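Local coordinates for acyl-coenzyme A oxidase (Caenorhabditis elegans, PDB 5K3H) that catalyses the first, oxygen-dependent step of peroxisomal beta-oxidation, desaturating acyl-CoA thioesters to (2E)-enoyl-CoA with FAD and releasing hydrogen peroxide, at the interface of chains A and B. Residues are numbered along the deposited sequence; one frame, centred on the assembly and turned at random. Chains: chain A/B, Acyl-coenzyme A oxidase.

Contact 1: the interface of chains A and B. Residues chain A 526-529; chain B 338-339, 342, 601.
A:Val529 and B:Gln338 meet with helical backbones where two helices begin: after the loop residue A:Ser527 (phi -110°) chain A turns into the first turn of helix 528-553, and B:Gln338 opens helix 338-367. The amide side chain of B:Gln338 reads the backbone of chain A. Its OE1 accepts a bond from the backbone N of A:Val529 at 3.1 Å, nearly straight at 168° at the hydrogen, and the donor lies almost along the C=O axis. On the other branch of the amide, NE2 makes a weak bond to the carbonyl O of A:Lys526 at 3.2 Å. Glutamine suits the place because it both accepts and donates; CG anti to the backbone N (chi1 -174°) and the chain extended beyond it carry the amide across the subunit boundary. First-turn amides of a helix generally lack an acceptor within it, and OE1 probably serves as a cap supplied by the partner.

Beside this polar link A:Val529 supplies a compact, branched apolar knob. Its CG2 packs on CB of B:His342 at 3.8 Å and lies against CG of B:Gln338 and CA of B:Thr339. The other methyl, CG1, sits 4.0 Å above the imidazole plane of B:His342, over the ring centre. The long, flat side chain of B:Tyr601 reaches the valine from helix 590-616, its phenol OH 3.4 Å from CG1 and its ring carbon CE1 facing CB.

This patch joins the subunits of the homodimer. Because B:His342 belongs to the FAD and ATP sites shared between partners, valine packing on its ring probably helps to hold it in place.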
ATOM      1  N   LYS A 526      -3.160  26.291 -10.869  1.00 22.19           N
ATOM      2  CA  LYS A 526      -1.718  26.503 -10.821  1.00 22.88           C
ATOM      3  C   LYS A 526      -1.200  26.625  -9.397  1.00 22.39           C
ATOM      4  O   LYS A 526       0.021  26.619  -9.196  1.00 21.62           O
ATOM      5  CB  LYS A 526      -1.343  27.757 -11.618  1.00 23.86           C
ATOM      6  CG  LYS A 526      -1.463  27.575 -13.115  1.00 25.16           C
ATOM      7  CD  LYS A 526      -0.901  28.742 -13.878  1.00 26.75           C
ATOM      8  CE  LYS A 526      -0.959  28.467 -15.371  1.00 29.04           C
ATOM      9  NZ  LYS A 526      -0.365  29.575 -16.167  1.00 31.60           N
ATOM     10  N   SER A 527      -2.088  26.788  -8.419  1.00 23.02           N
ATOM     11  CA  SER A 527      -1.720  26.897  -7.014  1.00 22.87           C
ATOM     12  C   SER A 527      -2.128  25.684  -6.185  1.00 22.36           C
ATOM     13  O   SER A 527      -1.832  25.651  -4.981  1.00 21.38           O
ATOM     14  CB  SER A 527      -2.356  28.155  -6.411  1.00 22.60           C
ATOM     15  OG  SER A 527      -2.004  29.288  -7.173  1.00 22.10           O
ATOM     16  N   SER A 528      -2.768  24.677  -6.800  1.00 20.38           N
ATOM     17  CA  SER A 528      -3.541  23.702  -6.029  1.00 21.08           C
ATOM     18  C   SER A 528      -2.668  22.790  -5.166  1.00 20.58           C
ATOM     19  O   SER A 528      -3.088  22.397  -4.071  1.00 20.40           O
ATOM     20  CB  SER A 528      -4.412  22.869  -6.963  1.00 21.78           C
ATOM     21  OG  SER A 528      -3.654  22.331  -8.033  1.00 24.01           O
ATOM     22  N   VAL A 529      -1.459  22.447  -5.611  1.00 19.89           N
ATOM     23  CA  VAL A 529      -0.597  21.623  -4.768  1.00 19.89           C
ATOM     24  C   VAL A 529      -0.151  22.403  -3.531  1.00 20.00           C
ATOM     25  O   VAL A 529      -0.154  21.875  -2.413  1.00 20.27           O
ATOM     26  CB  VAL A 529       0.587  21.077  -5.588  1.00 20.21           C
ATOM     27  CG1 VAL A 529       1.599  20.406  -4.682  1.00 20.56           C
ATOM     28  CG2 VAL A 529       0.090  20.068  -6.630  1.00 20.54           C
TER
ATOM     29  N   GLN B 338      -3.229  20.073 -11.824  1.00 19.52           N
ATOM     30  CA  GLN B 338      -1.858  20.070 -11.320  1.00 19.34           C
ATOM     31  C   GLN B 338      -1.682  18.993 -10.267  1.00 19.29           C
ATOM     32  O   GLN B 338      -0.642  18.325 -10.182  1.00 19.51           O
ATOM     33  CB  GLN B 338      -1.518  21.431 -10.730  1.00 19.72           C
ATOM     34  CG  GLN B 338      -0.055  21.549 -10.313  1.00 19.73           C
ATOM     35  CD  GLN B 338       0.222  22.819  -9.558  1.00 19.69           C
ATOM     36  OE1 GLN B 338      -0.244  23.007  -8.439  1.00 19.60           O
ATOM     37  NE2 GLN B 338       0.962  23.722 -10.186  1.00 19.76           N
ATOM     38  N   THR B 339      -2.718  18.806  -9.472  1.00 19.80           N
ATOM     39  CA  THR B 339      -2.739  17.823  -8.406  1.00 20.52           C
ATOM     40  C   THR B 339      -2.582  16.406  -8.944  1.00 20.13           C
ATOM     41  O   THR B 339      -1.889  15.585  -8.334  1.00 20.23           O
ATOM     42  CB  THR B 339      -4.054  18.050  -7.649  1.00 21.05           C
ATOM     43  OG1 THR B 339      -3.797  18.743  -6.407  1.00 22.71           O
ATOM     44  CG2 THR B 339      -4.885  16.798  -7.505  1.00 21.13           C
ATOM     45  N   HIS B 342       1.028  16.115 -10.473  1.00 17.53           N
ATOM     46  CA  HIS B 342       2.015  16.035  -9.409  1.00 17.98           C
ATOM     47  C   HIS B 342       2.110  14.630  -8.834  1.00 18.90           C
ATOM     48  O   HIS B 342       3.176  14.229  -8.339  1.00 19.59           O
ATOM     49  CB  HIS B 342       1.677  17.054  -8.316  1.00 17.70           C
ATOM     50  CG  HIS B 342       2.687  17.132  -7.205  1.00 17.52           C
ATOM     51  ND1 HIS B 342       2.431  16.672  -5.927  1.00 17.18           N
ATOM     52  CD2 HIS B 342       3.950  17.623  -7.177  1.00 17.57           C
ATOM     53  CE1 HIS B 342       3.490  16.883  -5.162  1.00 17.01           C
ATOM     54  NE2 HIS B 342       4.428  17.452  -5.896  1.00 17.42           N
ATOM     55  N   TYR B 601       6.614  22.885 -10.711  1.00 21.13           N
ATOM     56  CA  TYR B 601       5.337  23.137 -11.366  1.00 19.96           C
ATOM     57  C   TYR B 601       5.503  23.422 -12.859  1.00 20.02           C
ATOM     58  O   TYR B 601       4.649  23.013 -13.659  1.00 20.15           O
ATOM     59  CB  TYR B 601       4.623  24.270 -10.637  1.00 19.41           C
ATOM     60  CG  TYR B 601       4.430  23.912  -9.182  1.00 19.53           C
ATOM     61  CD1 TYR B 601       3.955  22.657  -8.831  1.00 19.65           C
ATOM     62  CD2 TYR B 601       4.721  24.809  -8.164  1.00 19.17           C
ATOM     63  CE1 TYR B 601       3.788  22.291  -7.500  1.00 19.60           C
ATOM     64  CE2 TYR B 601       4.558  24.458  -6.827  1.00 19.17           C
ATOM     65  CZ  TYR B 601       4.090  23.192  -6.509  1.00 19.55           C
ATOM     66  OH  TYR B 601       3.907  22.809  -5.217  1.00 19.84           O
TER

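Contact 2: the interface of chains A and B. Residues chain A 656-657, 660-662; chain B 72-73, 76.
Sulfur and methyl contacts of B:Met73, on helix 68-85, with A:Ser657 and A:Tyr661, on helix 656-668, carry much of this helix-to-helix patch. The thioether lies beside the first turn of the chain A helix: SD approaches the backbone N of A:Ser657 at 3.3 Å and also touches CA of that serine and CB of A:Pro656. Methionine suits the position because its flexible, unbranched chain can follow an uneven surface. Bends at chi2 (-60°) and chi3 (-80°) fold the thioether so that SD meets the start of the helix while CE turns towards A:Tyr661. That methyl reaches CE2 of the tyrosine ring at 3.7 Å, the two side chains crossing at about a right angle.

Smaller apolar contacts lie alongside. The CB of B:Ala76 meets both CD2 of A:Tyr661 and CB of A:Ser657, with CD2 of A:Leu662 farther off at 4.0 Å. Alanine and serine are short, and probably allow the two helices to come close together here. The gamma methyl CG2 of B:Ile72 adds a further contact, 4.0 Å from CB of A:Ser657.

A hydrogen bond within chain A orders this side of the contact. A:Pro656 suits the first turn of a helix, where its ring nitrogen has no hydrogen to give, and its carbonyl O accepts a bond from the hydroxyl OG1 of A:Thr660 one turn on. The donor is tilted 31° from the carbonyl plane. This bond probably helps to fix the threonine, whose methyl CG2 sits 3.8 Å above the A:Tyr661 ring, over its centre, on the same side of the ring plane as CE of B:Met73 and opposite CB of B:Ala76.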
ATOM      1  N   PRO A 656      -3.167 -31.073  -8.513  1.00 35.96           N
ATOM      2  CA  PRO A 656      -3.616 -31.354  -9.891  1.00 36.29           C
ATOM      3  C   PRO A 656      -2.732 -30.737 -10.971  1.00 36.36           C
ATOM      4  O   PRO A 656      -2.584 -31.334 -12.051  1.00 37.26           O
ATOM      5  CB  PRO A 656      -5.023 -30.747  -9.911  1.00 36.36           C
ATOM      6  CG  PRO A 656      -5.488 -30.863  -8.489  1.00 36.50           C
ATOM      7  CD  PRO A 656      -4.274 -30.657  -7.633  1.00 36.25           C
ATOM      8  N   SER A 657      -2.160 -29.548 -10.726  1.00 34.49           N
ATOM      9  CA  SER A 657      -1.240 -28.954 -11.694  1.00 34.25           C
ATOM     10  C   SER A 657      -0.001 -29.822 -11.896  1.00 35.90           C
ATOM     11  O   SER A 657       0.607 -29.801 -12.974  1.00 36.83           O
ATOM     12  CB  SER A 657      -0.854 -27.542 -11.250  1.00 33.43           C
ATOM     13  OG  SER A 657      -0.145 -27.571 -10.038  1.00 31.69           O
ATOM     14  N   THR A 660      -1.612 -33.285 -13.742  1.00 35.08           N
ATOM     15  CA  THR A 660      -2.060 -33.059 -15.109  1.00 34.58           C
ATOM     16  C   THR A 660      -0.919 -32.533 -15.969  1.00 34.71           C
ATOM     17  O   THR A 660      -0.706 -33.006 -17.089  1.00 35.34           O
ATOM     18  CB  THR A 660      -3.234 -32.083 -15.126  1.00 33.10           C
ATOM     19  OG1 THR A 660      -4.259 -32.540 -14.233  1.00 32.17           O
ATOM     20  CG2 THR A 660      -3.812 -31.959 -16.552  1.00 32.70           C
ATOM     21  N   TYR A 661      -0.185 -31.544 -15.469  1.00 34.06           N
ATOM     22  CA  TYR A 661       0.901 -30.958 -16.254  1.00 33.63           C
ATOM     23  C   TYR A 661       2.325 -31.262 -15.786  1.00 35.54           C
ATOM     24  O   TYR A 661       3.018 -32.074 -16.397  1.00 40.22           O
ATOM     25  CB  TYR A 661       0.704 -29.444 -16.374  1.00 32.94           C
ATOM     26  CG  TYR A 661      -0.654 -29.051 -16.909  1.00 32.72           C
ATOM     27  CD1 TYR A 661      -0.992 -29.281 -18.236  1.00 33.14           C
ATOM     28  CD2 TYR A 661      -1.599 -28.454 -16.086  1.00 32.26           C
ATOM     29  CE1 TYR A 661      -2.232 -28.926 -18.729  1.00 32.67           C
ATOM     30  CE2 TYR A 661      -2.842 -28.095 -16.571  1.00 32.36           C
ATOM     31  CZ  TYR A 661      -3.153 -28.333 -17.892  1.00 33.27           C
ATOM     32  OH  TYR A 661      -4.390 -27.978 -18.379  1.00 32.18           O
ATOM     33  N   LEU A 662       2.746 -30.592 -14.715  1.00 35.98           N
ATOM     34  CA  LEU A 662       4.089 -30.729 -14.139  1.00 36.51           C
ATOM     35  C   LEU A 662       4.794 -32.070 -14.369  1.00 36.32           C
ATOM     36  O   LEU A 662       5.915 -32.107 -14.874  1.00 36.22           O
ATOM     37  CB  LEU A 662       4.066 -30.394 -12.644  1.00 36.90           C
ATOM     38  CG  LEU A 662       4.336 -28.934 -12.263  1.00 37.84           C
ATOM     39  CD1 LEU A 662       5.210 -28.243 -13.298  1.00 37.17           C
ATOM     40  CD2 LEU A 662       3.034 -28.174 -12.064  1.00 36.91           C
TER
ATOM     41  N   ILE B  72      -3.260 -21.482 -10.493  1.00 25.17           N
ATOM     42  CA  ILE B  72      -2.104 -22.384 -10.532  1.00 25.92           C
ATOM     43  C   ILE B  72      -2.249 -23.422 -11.655  1.00 26.18           C
ATOM     44  O   ILE B  72      -1.289 -23.683 -12.396  1.00 27.25           O
ATOM     45  CB  ILE B  72      -1.885 -23.022  -9.142  1.00 26.70           C
ATOM     46  CG1 ILE B  72      -1.496 -21.915  -8.139  1.00 27.38           C
ATOM     47  CG2 ILE B  72      -0.814 -24.107  -9.194  1.00 26.44           C
ATOM     48  CD1 ILE B  72      -1.325 -22.354  -6.692  1.00 27.78           C
ATOM     49  N   MET B  73      -3.449 -24.005 -11.823  1.00 27.64           N
ATOM     50  CA  MET B  73      -3.709 -24.889 -12.967  1.00 29.31           C
ATOM     51  C   MET B  73      -3.432 -24.187 -14.301  1.00 27.41           C
ATOM     52  O   MET B  73      -2.754 -24.735 -15.179  1.00 26.21           O
ATOM     53  CB  MET B  73      -5.151 -25.399 -12.926  1.00 31.81           C
ATOM     54  CG  MET B  73      -5.341 -26.655 -12.080  1.00 35.39           C
ATOM     55  SD  MET B  73      -4.393 -28.105 -12.611  1.00 40.55           S
ATOM     56  CE  MET B  73      -5.414 -28.704 -13.967  1.00 39.64           C
ATOM     57  N   ALA B  76       0.298 -23.652 -14.874  1.00 29.41           N
ATOM     58  CA  ALA B  76       0.960 -24.895 -15.280  1.00 29.58           C
ATOM     59  C   ALA B  76       0.612 -25.260 -16.720  1.00 29.89           C
ATOM     60  O   ALA B  76       1.479 -25.701 -17.487  1.00 29.29           O
ATOM     61  CB  ALA B  76       0.579 -26.031 -14.327  1.00 30.50           C
TER

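About 51 Å separates the centres of contact 1 and contact 2, and they have no residue or helix in common. Contact 1 joins the start of helix 528-553 to helices 338-367 and 590-616 of the partner, next to shared cofactor and nucleotide sites, whereas contact 2 lays the C-terminal helix 656-668 against helix 68-85 of the partner. Chain A therefore grips chain B at widely separated points, and the two-fold symmetry gives each contact a twin with the chains exchanged. Such a spread would favour a stable homodimer with its subunits held in fixed relation.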